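Local coordinates for beta-glucanase (Podospora anserina, PDB 4LE4), which probably hydrolyses beta-glucans as a glycoside hydrolase of family GH131 and binds the glucose trimer cellotriose, at residues A[1-5]-A[6-10]; A[36-39]-A[40-44]; A[189-192]-A[193-196]. All blocks are in the same frame, centred on the assembly; numbering follows the deposited sequence.

Overall arrangement
The chain contains two antiparallel sheets and no helix, consistent with the beta-sandwich of the concanavalin clan. The contacts follow one another along the chain. Contact 1 spans strand 2-6 and the start of the loop that follows, and contact 3 is a bend within strand 188-195; both strands belong to the same sheet, and the contact centres are about 23 Å apart. Contact 2 lies in the connection from strand 30-34 of the other sheet to strand 44-47, its centre about 24 Å from that of contact 1, although their nearest atoms come within about 5 Å. Contacts 2 and 3 lie on opposite sides of the chain's centre, about 35 Å apart between centres. All three lie at bends or connections of one GH131 catalytic domain.

Contact 1. Residues A[1-5]-A[6-10]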
ATOM      1  N   GLY A   1      -9.257  -4.877 -19.972  1.00 35.27           N
ATOM      2  CA  GLY A   1      -8.123  -4.733 -18.983  1.00 35.63           C
ATOM      3  C   GLY A   1      -7.039  -5.798 -19.132  1.00 34.63           C
ATOM      4  O   GLY A   1      -7.224  -6.789 -19.838  1.00 35.39           O
ATOM      5  N   THR A   2      -5.897  -5.587 -18.479  1.00 32.28           N
ATOM      6  CA  THR A   2      -4.788  -6.529 -18.538  1.00 28.75           C
ATOM      7  C   THR A   2      -3.963  -6.415 -17.271  1.00 24.84           C
ATOM      8  O   THR A   2      -3.441  -5.345 -16.972  1.00 23.87           O
ATOM      9  CB  THR A   2      -3.829  -6.216 -19.689  1.00 31.23           C
ATOM     10  OG1 THR A   2      -4.535  -6.241 -20.932  1.00 36.08           O
ATOM     11  CG2 THR A   2      -2.703  -7.235 -19.718  1.00 31.18           C
ATOM     12  N   ILE A   3      -3.824  -7.508 -16.535  1.00 21.36           N
ATOM     13  CA  ILE A   3      -3.025  -7.458 -15.312  1.00 19.31           C
ATOM     14  C   ILE A   3      -1.566  -7.537 -15.692  1.00 18.72           C
ATOM     15  O   ILE A   3      -1.137  -8.545 -16.266  1.00 19.94           O
ATOM     16  CB  ILE A   3      -3.316  -8.636 -14.381  1.00 18.52           C
ATOM     17  CG1 ILE A   3      -4.755  -8.549 -13.895  1.00 19.70           C
ATOM     18  CG2 ILE A   3      -2.303  -8.637 -13.205  1.00 19.39           C
ATOM     19  CD1 ILE A   3      -5.217  -9.770 -13.084  1.00 22.44           C
ATOM     20  N   LEU A   4      -0.798  -6.497 -15.370  1.00 15.22           N
ATOM     21  CA  LEU A   4       0.624  -6.478 -15.677  1.00 13.86           C
ATOM     22  C   LEU A   4       1.398  -7.206 -14.597  1.00 14.39           C
ATOM     23  O   LEU A   4       2.397  -7.871 -14.865  1.00 15.41           O
ATOM     24  CB  LEU A   4       1.148  -5.041 -15.746  1.00 14.21           C
ATOM     25  CG  LEU A   4       0.577  -4.132 -16.826  1.00 13.90           C
ATOM     26  CD1 LEU A   4       1.194  -2.752 -16.698  1.00 14.37           C
ATOM     27  CD2 LEU A   4       0.892  -4.723 -18.194  1.00 14.12           C
ATOM     28  N   TRP A   5       0.949  -7.051 -13.358  1.00 12.59           N
ATOM     29  CA  TRP A   5       1.616  -7.698 -12.243  1.00 11.73           C
ATOM     30  C   TRP A   5       0.577  -7.951 -11.149  1.00 12.17           C
ATOM     31  O   TRP A   5      -0.278  -7.110 -10.873  1.00 11.17           O
ATOM     32  CB  TRP A   5       2.763  -6.823 -11.728  1.00 10.68           C
ATOM     33  CG  TRP A   5       3.300  -7.263 -10.380  1.00  9.74           C
ATOM     34  CD1 TRP A   5       4.271  -8.186 -10.138  1.00 12.18           C
ATOM     35  CD2 TRP A   5       2.890  -6.758  -9.100  1.00  8.77           C
ATOM     36  NE1 TRP A   5       4.509  -8.286  -8.777  1.00 10.49           N
ATOM     37  CE2 TRP A   5       3.668  -7.417  -8.121  1.00 10.64           C
ATOM     38  CE3 TRP A   5       1.945  -5.802  -8.690  1.00 11.16           C
ATOM     39  CZ2 TRP A   5       3.532  -7.155  -6.736  1.00  8.64           C
ATOM     40  CZ3 TRP A   5       1.806  -5.533  -7.282  1.00  9.89           C
ATOM     41  CH2 TRP A   5       2.601  -6.215  -6.348  1.00  8.56           C
ATOM     42  N   ASP A   6       0.639  -9.148 -10.577  1.00 12.67           N
ATOM     43  CA  ASP A   6      -0.301  -9.582  -9.550  1.00 14.23           C
ATOM     44  C   ASP A   6       0.380  -9.705  -8.184  1.00 13.86           C
ATOM     45  O   ASP A   6       1.271 -10.550  -7.977  1.00 13.07           O
ATOM     46  CB  ASP A   6      -0.885 -10.939  -9.945  1.00 13.79           C
ATOM     47  CG  ASP A   6      -2.193 -11.234  -9.261  1.00 18.16           C
ATOM     48  OD1 ASP A   6      -2.360 -10.799  -8.094  1.00 14.51           O
ATOM     49  OD2 ASP A   6      -3.048 -11.929  -9.878  1.00 16.95           O
ATOM     50  N   GLY A   7      -0.066  -8.882  -7.231  1.00 11.68           N
ATOM     51  CA  GLY A   7       0.542  -8.948  -5.925  1.00 11.67           C
ATOM     52  C   GLY A   7      -0.457  -9.416  -4.895  1.00 10.52           C
ATOM     53  O   GLY A   7      -0.319  -9.088  -3.725  1.00 10.07           O
ATOM     54  N   ARG A   8      -1.427 -10.223  -5.310  1.00  9.02           N
ATOM     55  CA  ARG A   8      -2.439 -10.678  -4.380  1.00 11.62           C
ATOM     56  C   ARG A   8      -2.108 -11.886  -3.516  1.00 10.28           C
ATOM     57  O   ARG A   8      -2.941 -12.297  -2.733  1.00 12.32           O
ATOM     58  CB  ARG A   8      -3.745 -10.878  -5.134  1.00 12.34           C
ATOM     59  CG  ARG A   8      -4.301  -9.520  -5.551  1.00 11.87           C
ATOM     60  CD  ARG A   8      -5.505  -9.626  -6.405  1.00 12.83           C
ATOM     61  NE  ARG A   8      -5.276 -10.286  -7.690  1.00 12.61           N
ATOM     62  CZ  ARG A   8      -6.245 -10.514  -8.569  1.00 13.95           C
ATOM     63  NH1 ARG A   8      -5.976 -11.112  -9.727  1.00 16.12           N
ATOM     64  NH2 ARG A   8      -7.493 -10.156  -8.286  1.00 16.13           N
ATOM     65  N   PHE A   9      -0.886 -12.412  -3.684  1.00 11.29           N
ATOM     66  CA  PHE A   9      -0.306 -13.542  -2.939  1.00 12.83           C
ATOM     67  C   PHE A   9      -0.990 -14.883  -3.257  1.00 14.37           C
ATOM     68  O   PHE A   9      -0.741 -15.870  -2.572  1.00 15.08           O
ATOM     69  CB  PHE A   9      -0.422 -13.301  -1.425  1.00 13.90           C
ATOM     70  CG  PHE A   9       0.131 -11.966  -0.944  1.00 12.60           C
ATOM     71  CD1 PHE A   9       1.492 -11.765  -0.825  1.00 14.48           C
ATOM     72  CD2 PHE A   9      -0.731 -10.937  -0.575  1.00 14.79           C
ATOM     73  CE1 PHE A   9       2.005 -10.546  -0.337  1.00 14.05           C
ATOM     74  CE2 PHE A   9      -0.221  -9.714  -0.084  1.00 14.39           C
ATOM     75  CZ  PHE A   9       1.147  -9.535   0.028  1.00 13.32           C
ATOM     76  N   ASN A  10      -1.808 -14.915  -4.303  1.00 13.58           N
ATOM     77  CA  ASN A  10      -2.577 -16.119  -4.622  1.00 15.15           C
ATOM     78  C   ASN A  10      -1.809 -17.413  -4.844  1.00 16.88           C
ATOM     79  O   ASN A  10      -2.377 -18.489  -4.637  1.00 17.76           O
ATOM     80  CB  ASN A  10      -3.523 -15.867  -5.800  1.00 13.96           C
ATOM     81  CG  ASN A  10      -4.691 -14.992  -5.425  1.00 13.80           C
ATOM     82  OD1 ASN A  10      -5.112 -14.938  -4.259  1.00 14.70           O
ATOM     83  ND2 ASN A  10      -5.255 -14.332  -6.415  1.00 14.62           N
TER
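The W5 indole has the following backbone laid over one face: G7 CA stands 3.8 Å from the centroid of its six-membered ring, 25° off the normal, in a CH-pi contact, and D6 N lies 3.3 Å from W5 CG. Y30 meets the indole edge-to-face, and W5 NE1 donates to P29 O. The R8 guanidinium takes the D6 carboxylate at its edge, in plane, has N10 ND2 over one face, offset toward the rim, and makes a cation-pi contact with Y230. Two motifs bend the chain here: a classic beta bulge, in which L4 and W5 both face I231 of strand 222-233, and an Asx turn at D6. With its CG anti to the backbone N (chi1 167°), W5 swings its ring under D6 and G7. The approach of W5 CH2 to G7 CA, 3.4 Å, leaves no room for a CB on that glycine. Were W5 a leucine, G7 would probably lose the aromatic face it rests on, and P29 O its N-H donor. D6 OD1 is gripped twice, by R8 N at 3.0 Å, nearly in line with its C-O bond, and by R8 NE at 3.0 Å. D6 OD2 receives R8 NH1 at 3.0 Å from 37° above the carboxylate plane, completing a side-on, two-nitrogen salt bridge. The I3 and R8 side chains cross at about a right angle, I3 CD1 reaching R8 NH1 obliquely at 3.7 Å.

Contact 2. Residues A[36-39]-A[40-44]; sequences GSSP and VSAYV
Y43 OH has two hydrogen-bond partners: S38 N donates to it at 3.0 Å with an N-H...O angle of 159°, and it also bonds T69 OG1. T69 OG1 is in turn hydrogen-bonded to S38 OG, which ties main chain and side chain of S38 to the same pair of hydroxyls. S37 N lies at the edge of the tyrosine ring near its plane, but its angle to the hydroxyl is too poor for a bond. G36 CA comes within 3.2 Å of Y43 OH, leaving no room there for a CB. The phenol reaches back to 36-39 because Y43 CG stands beside the backbone N, anti to the carbonyl carbon (chi1 -48°). A42 CB covers one ring face, 4.1 Å above its centre, and also meets S38 CB at 3.6 Å, so the alanine methyl touches both the ring and the serine. The chain between the two ends forms two overlapping type I beta turns. A42 N closes the first on P39 O at 3.0 Å; Y43 N closes the second on V40 O at 2.8 Å. V44 N shares that V40 carbonyl, giving a short helix-like twist before strand 44-47 begins. Here the connection from strand 30-34 of one sheet passes to the other sheet of the sandwich, with the backbone of Y43 bonded to T65. V40 turns away from 36-39 and packs on L18, N19 and Y32, whereas Y43 is buried against Y32, H35, D67 and T80. S38 O approaches Y43 CE2 obliquely, at 3.4 Å.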
ATOM      1  N   GLY A  36      13.108  -5.044   9.166  1.00 12.27           N
ATOM      2  CA  GLY A  36      14.049  -5.046  10.270  1.00 11.56           C
ATOM      3  C   GLY A  36      14.807  -6.346  10.441  1.00 12.44           C
ATOM      4  O   GLY A  36      14.799  -7.209   9.565  1.00 12.49           O
ATOM      5  N   SER A  37      15.414  -6.500  11.613  1.00 13.73           N
ATOM      6  CA  SER A  37      16.241  -7.650  11.929  1.00 14.56           C
ATOM      7  C   SER A  37      15.522  -8.964  12.268  1.00 14.32           C
ATOM      8  O   SER A  37      16.166 -10.006  12.318  1.00 16.21           O
ATOM      9  CB  SER A  37      17.201  -7.265  13.076  1.00 16.32           C
ATOM     10  OG  SER A  37      16.478  -6.962  14.263  1.00 19.75           O
ATOM     11  N   SER A  38      14.216  -8.937  12.499  1.00 13.41           N
ATOM     12  CA  SER A  38      13.493 -10.178  12.816  1.00 13.71           C
ATOM     13  C   SER A  38      13.109 -10.976  11.564  1.00 13.42           C
ATOM     14  O   SER A  38      13.273 -10.503  10.440  1.00 13.74           O
ATOM     15  CB  SER A  38      12.217  -9.870  13.608  1.00 14.61           C
ATOM     16  OG  SER A  38      12.495  -9.143  14.794  1.00 16.81           O
ATOM     17  N   PRO A  39      12.621 -12.222  11.750  1.00 12.52           N
ATOM     18  CA  PRO A  39      12.201 -13.101  10.649  1.00 12.27           C
ATOM     19  C   PRO A  39      10.921 -12.541  10.031  1.00 11.84           C
ATOM     20  O   PRO A  39      10.221 -11.735  10.655  1.00 10.83           O
ATOM     21  CB  PRO A  39      11.958 -14.441  11.353  1.00 13.21           C
ATOM     22  CG  PRO A  39      12.985 -14.415  12.483  1.00 12.22           C
ATOM     23  CD  PRO A  39      12.766 -12.996  13.005  1.00 11.66           C
ATOM     24  N   VAL A  40      10.589 -12.992   8.833  1.00 10.52           N
ATOM     25  CA  VAL A  40       9.416 -12.440   8.158  1.00 11.48           C
ATOM     26  C   VAL A  40       8.108 -12.537   8.950  1.00 11.75           C
ATOM     27  O   VAL A  40       7.310 -11.615   8.912  1.00  9.37           O
ATOM     28  CB  VAL A  40       9.248 -13.083   6.740  1.00 10.80           C
ATOM     29  CG1 VAL A  40       8.877 -14.579   6.867  1.00 14.23           C
ATOM     30  CG2 VAL A  40       8.159 -12.337   5.934  1.00 12.75           C
ATOM     31  N   SER A  41       7.887 -13.629   9.693  1.00 11.49           N
ATOM     32  CA  SER A  41       6.639 -13.750  10.440  1.00 12.29           C
ATOM     33  C   SER A  41       6.437 -12.674  11.515  1.00 12.25           C
ATOM     34  O   SER A  41       5.342 -12.523  12.065  1.00 11.08           O
ATOM     35  CB  SER A  41       6.493 -15.166  11.028  1.00 12.74           C
ATOM     36  OG  SER A  41       7.498 -15.424  11.969  1.00 19.53           O
ATOM     37  N   ALA A  42       7.479 -11.899  11.802  1.00 12.06           N
ATOM     38  CA  ALA A  42       7.314 -10.785  12.730  1.00 11.88           C
ATOM     39  C   ALA A  42       6.664  -9.592  12.007  1.00 12.40           C
ATOM     40  O   ALA A  42       6.041  -8.738  12.648  1.00 12.01           O
ATOM     41  CB  ALA A  42       8.668 -10.330  13.261  1.00 11.49           C
ATOM     42  N   TYR A  43       6.829  -9.546  10.680  1.00 10.77           N
ATOM     43  CA  TYR A  43       6.354  -8.410   9.883  1.00 10.07           C
ATOM     44  C   TYR A  43       5.240  -8.628   8.856  1.00  9.91           C
ATOM     45  O   TYR A  43       4.479  -7.709   8.559  1.00  9.47           O
ATOM     46  CB  TYR A  43       7.559  -7.807   9.140  1.00  8.71           C
ATOM     47  CG  TYR A  43       8.756  -7.566   9.985  1.00  9.20           C
ATOM     48  CD1 TYR A  43       8.683  -6.770  11.113  1.00  9.43           C
ATOM     49  CD2 TYR A  43      10.008  -8.094   9.610  1.00 10.15           C
ATOM     50  CE1 TYR A  43       9.825  -6.495  11.851  1.00 11.44           C
ATOM     51  CE2 TYR A  43      11.140  -7.826  10.346  1.00 11.17           C
ATOM     52  CZ  TYR A  43      11.040  -7.025  11.459  1.00 10.48           C
ATOM     53  OH  TYR A  43      12.175  -6.750  12.174  1.00 12.13           O
ATOM     54  N   VAL A  44       5.137  -9.835   8.315  1.00  8.77           N
ATOM     55  CA  VAL A  44       4.138 -10.081   7.304  1.00  8.85           C
ATOM     56  C   VAL A  44       3.495 -11.448   7.577  1.00  9.54           C
ATOM     57  O   VAL A  44       4.201 -12.421   7.752  1.00  9.66           O
ATOM     58  CB  VAL A  44       4.787 -10.121   5.906  1.00 10.22           C
ATOM     59  CG1 VAL A  44       3.680 -10.187   4.833  1.00 11.07           C
ATOM     60  CG2 VAL A  44       5.659  -8.871   5.680  1.00 12.16           C
TER

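Contact 3. Residues A[189-192]-A[193-196]; sequences RKVA and PVKT
From V191 to V194 the backbone runs extended, just after a break at K190, whose helix-like psi of -17° interrupts the strand. K190 and V191 consequently both face F178 across the hairpin, a classic beta bulge. The A192-P193 peptide is trans, with the two CA atoms 3.9 Å apart, and P193 has no N-H to offer the neighbouring strand. Pairing is taken up again by V194, which bonds the backbone of V176. A192 O comes to 3.3 Å from V194 N, but the angle is too poor for a bond. R189 arches over this bend: its CG is anti to the backbone N (chi1 171°), and the chain then folds at chi3 (-83°), so that the side chain crosses P193 at about a right angle and lays a guanidinium face over P193 CD. That carbon sits beneath the centre of the guanidinium plane, P193 CD being 3.6 Å from R189 CZ and 3.8 Å from each of R189 NH1 and NH2. The flat cation thus rests face-on against P193 CD, while R189 NH2 forms a salt bridge with E168. The hairpin of strands 175-182 and 188-195 belongs to one sheet of the concanavalin-type beta-sandwich, and V191 and V194 touch strands 142-147 and 150-156 of the other sheet. Three residues apart and so on opposite sides in a regular strand, the two valines here meet through V191 CG1 and V194 CG2 at 4.0 Å, their side chains crossing obliquely. V191 also packs on W145 and W153, V194 on V147 and Q152. A192 CB lies 3.6 Å from P193 CD, an apolar contact between neighbours.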
ATOM      1  N   ARG A 189     -13.873   7.639  -9.412  1.00 13.90           N
ATOM      2  CA  ARG A 189     -12.783   8.607  -9.431  1.00 16.23           C
ATOM      3  C   ARG A 189     -13.143   9.785  -8.539  1.00 16.85           C
ATOM      4  O   ARG A 189     -14.103  10.537  -8.796  1.00 18.55           O
ATOM      5  CB  ARG A 189     -12.497   9.109 -10.841  1.00 18.61           C
ATOM      6  CG  ARG A 189     -11.516  10.256 -10.824  1.00 24.01           C
ATOM      7  CD  ARG A 189     -11.525  11.033 -12.130  1.00 28.12           C
ATOM      8  NE  ARG A 189     -10.689  10.373 -13.117  1.00 31.49           N
ATOM      9  CZ  ARG A 189     -10.462  10.862 -14.334  1.00 34.45           C
ATOM     10  NH1 ARG A 189     -11.027  12.016 -14.691  1.00 33.14           N
ATOM     11  NH2 ARG A 189      -9.657  10.214 -15.181  1.00 31.87           N
ATOM     12  N   LYS A 190     -12.370   9.951  -7.484  1.00 15.21           N
ATOM     13  CA  LYS A 190     -12.646  11.009  -6.542  1.00 13.39           C
ATOM     14  C   LYS A 190     -11.808  12.278  -6.708  1.00 15.11           C
ATOM     15  O   LYS A 190     -12.166  13.325  -6.159  1.00 14.79           O
ATOM     16  CB  LYS A 190     -12.570  10.443  -5.140  1.00 13.39           C
ATOM     17  CG  LYS A 190     -13.715   9.407  -4.952  1.00 13.07           C
ATOM     18  CD  LYS A 190     -13.852   8.842  -3.548  1.00 13.45           C
ATOM     19  CE  LYS A 190     -14.969   7.763  -3.552  1.00 15.59           C
ATOM     20  NZ  LYS A 190     -15.221   7.164  -2.208  1.00 11.48           N
ATOM     21  N   VAL A 191     -10.703  12.169  -7.438  1.00 13.31           N
ATOM     22  CA  VAL A 191      -9.857  13.327  -7.767  1.00 14.50           C
ATOM     23  C   VAL A 191      -9.329  13.126  -9.205  1.00 14.17           C
ATOM     24  O   VAL A 191      -8.712  12.102  -9.528  1.00 14.22           O
ATOM     25  CB  VAL A 191      -8.640  13.498  -6.816  1.00 14.16           C
ATOM     26  CG1 VAL A 191      -7.878  14.766  -7.182  1.00 14.29           C
ATOM     27  CG2 VAL A 191      -9.103  13.561  -5.365  1.00 12.99           C
ATOM     28  N   ALA A 192      -9.650  14.073 -10.079  1.00 15.90           N
ATOM     29  CA  ALA A 192      -9.183  14.051 -11.467  1.00 15.98           C
ATOM     30  C   ALA A 192      -7.641  14.105 -11.453  1.00 16.30           C
ATOM     31  O   ALA A 192      -7.043  14.669 -10.533  1.00 16.94           O
ATOM     32  CB  ALA A 192      -9.747  15.271 -12.220  1.00 18.03           C
ATOM     33  N   PRO A 193      -6.978  13.551 -12.490  1.00 17.13           N
ATOM     34  CA  PRO A 193      -5.503  13.566 -12.515  1.00 17.61           C
ATOM     35  C   PRO A 193      -4.856  14.907 -12.190  1.00 19.01           C
ATOM     36  O   PRO A 193      -5.245  15.949 -12.751  1.00 16.43           O
ATOM     37  CB  PRO A 193      -5.176  13.083 -13.920  1.00 18.28           C
ATOM     38  CG  PRO A 193      -6.322  12.122 -14.206  1.00 19.34           C
ATOM     39  CD  PRO A 193      -7.515  12.916 -13.704  1.00 16.57           C
ATOM     40  N   VAL A 194      -3.880  14.846 -11.275  1.00 15.67           N
ATOM     41  CA  VAL A 194      -3.116  15.984 -10.777  1.00 15.67           C
ATOM     42  C   VAL A 194      -1.684  15.915 -11.327  1.00 15.67           C
ATOM     43  O   VAL A 194      -1.083  14.842 -11.346  1.00 13.25           O
ATOM     44  CB  VAL A 194      -3.034  15.935  -9.222  1.00 16.60           C
ATOM     45  CG1 VAL A 194      -2.196  17.074  -8.698  1.00 19.21           C
ATOM     46  CG2 VAL A 194      -4.410  15.974  -8.642  1.00 17.92           C
ATOM     47  N   LYS A 195      -1.136  17.055 -11.753  1.00 16.94           N
ATOM     48  CA  LYS A 195       0.224  17.102 -12.309  1.00 18.58           C
ATOM     49  C   LYS A 195       1.320  17.033 -11.252  1.00 17.49           C
ATOM     50  O   LYS A 195       1.217  17.679 -10.220  1.00 18.37           O
ATOM     51  CB  LYS A 195       0.453  18.404 -13.096  1.00 21.33           C
ATOM     52  CG  LYS A 195      -0.298  18.550 -14.393  1.00 25.55           C
ATOM     53  CD  LYS A 195       0.444  19.552 -15.282  1.00 29.13           C
ATOM     54  CE  LYS A 195      -0.376  20.039 -16.491  1.00 33.76           C
ATOM     55  NZ  LYS A 195      -1.519  20.927 -16.101  1.00 35.61           N
ATOM     56  N   THR A 196       2.368  16.256 -11.513  1.00 17.13           N
ATOM     57  CA  THR A 196       3.493  16.159 -10.594  1.00 17.58           C
ATOM     58  C   THR A 196       4.614  15.464 -11.345  1.00 16.01           C
ATOM     59  O   THR A 196       4.388  14.942 -12.424  1.00 16.31           O
ATOM     60  CB  THR A 196       3.136  15.335  -9.297  1.00 19.38           C
ATOM     61  OG1 THR A 196       4.086  15.628  -8.259  1.00 22.30           O
ATOM     62  CG2 THR A 196       3.173  13.849  -9.567  1.00 17.20           C
TER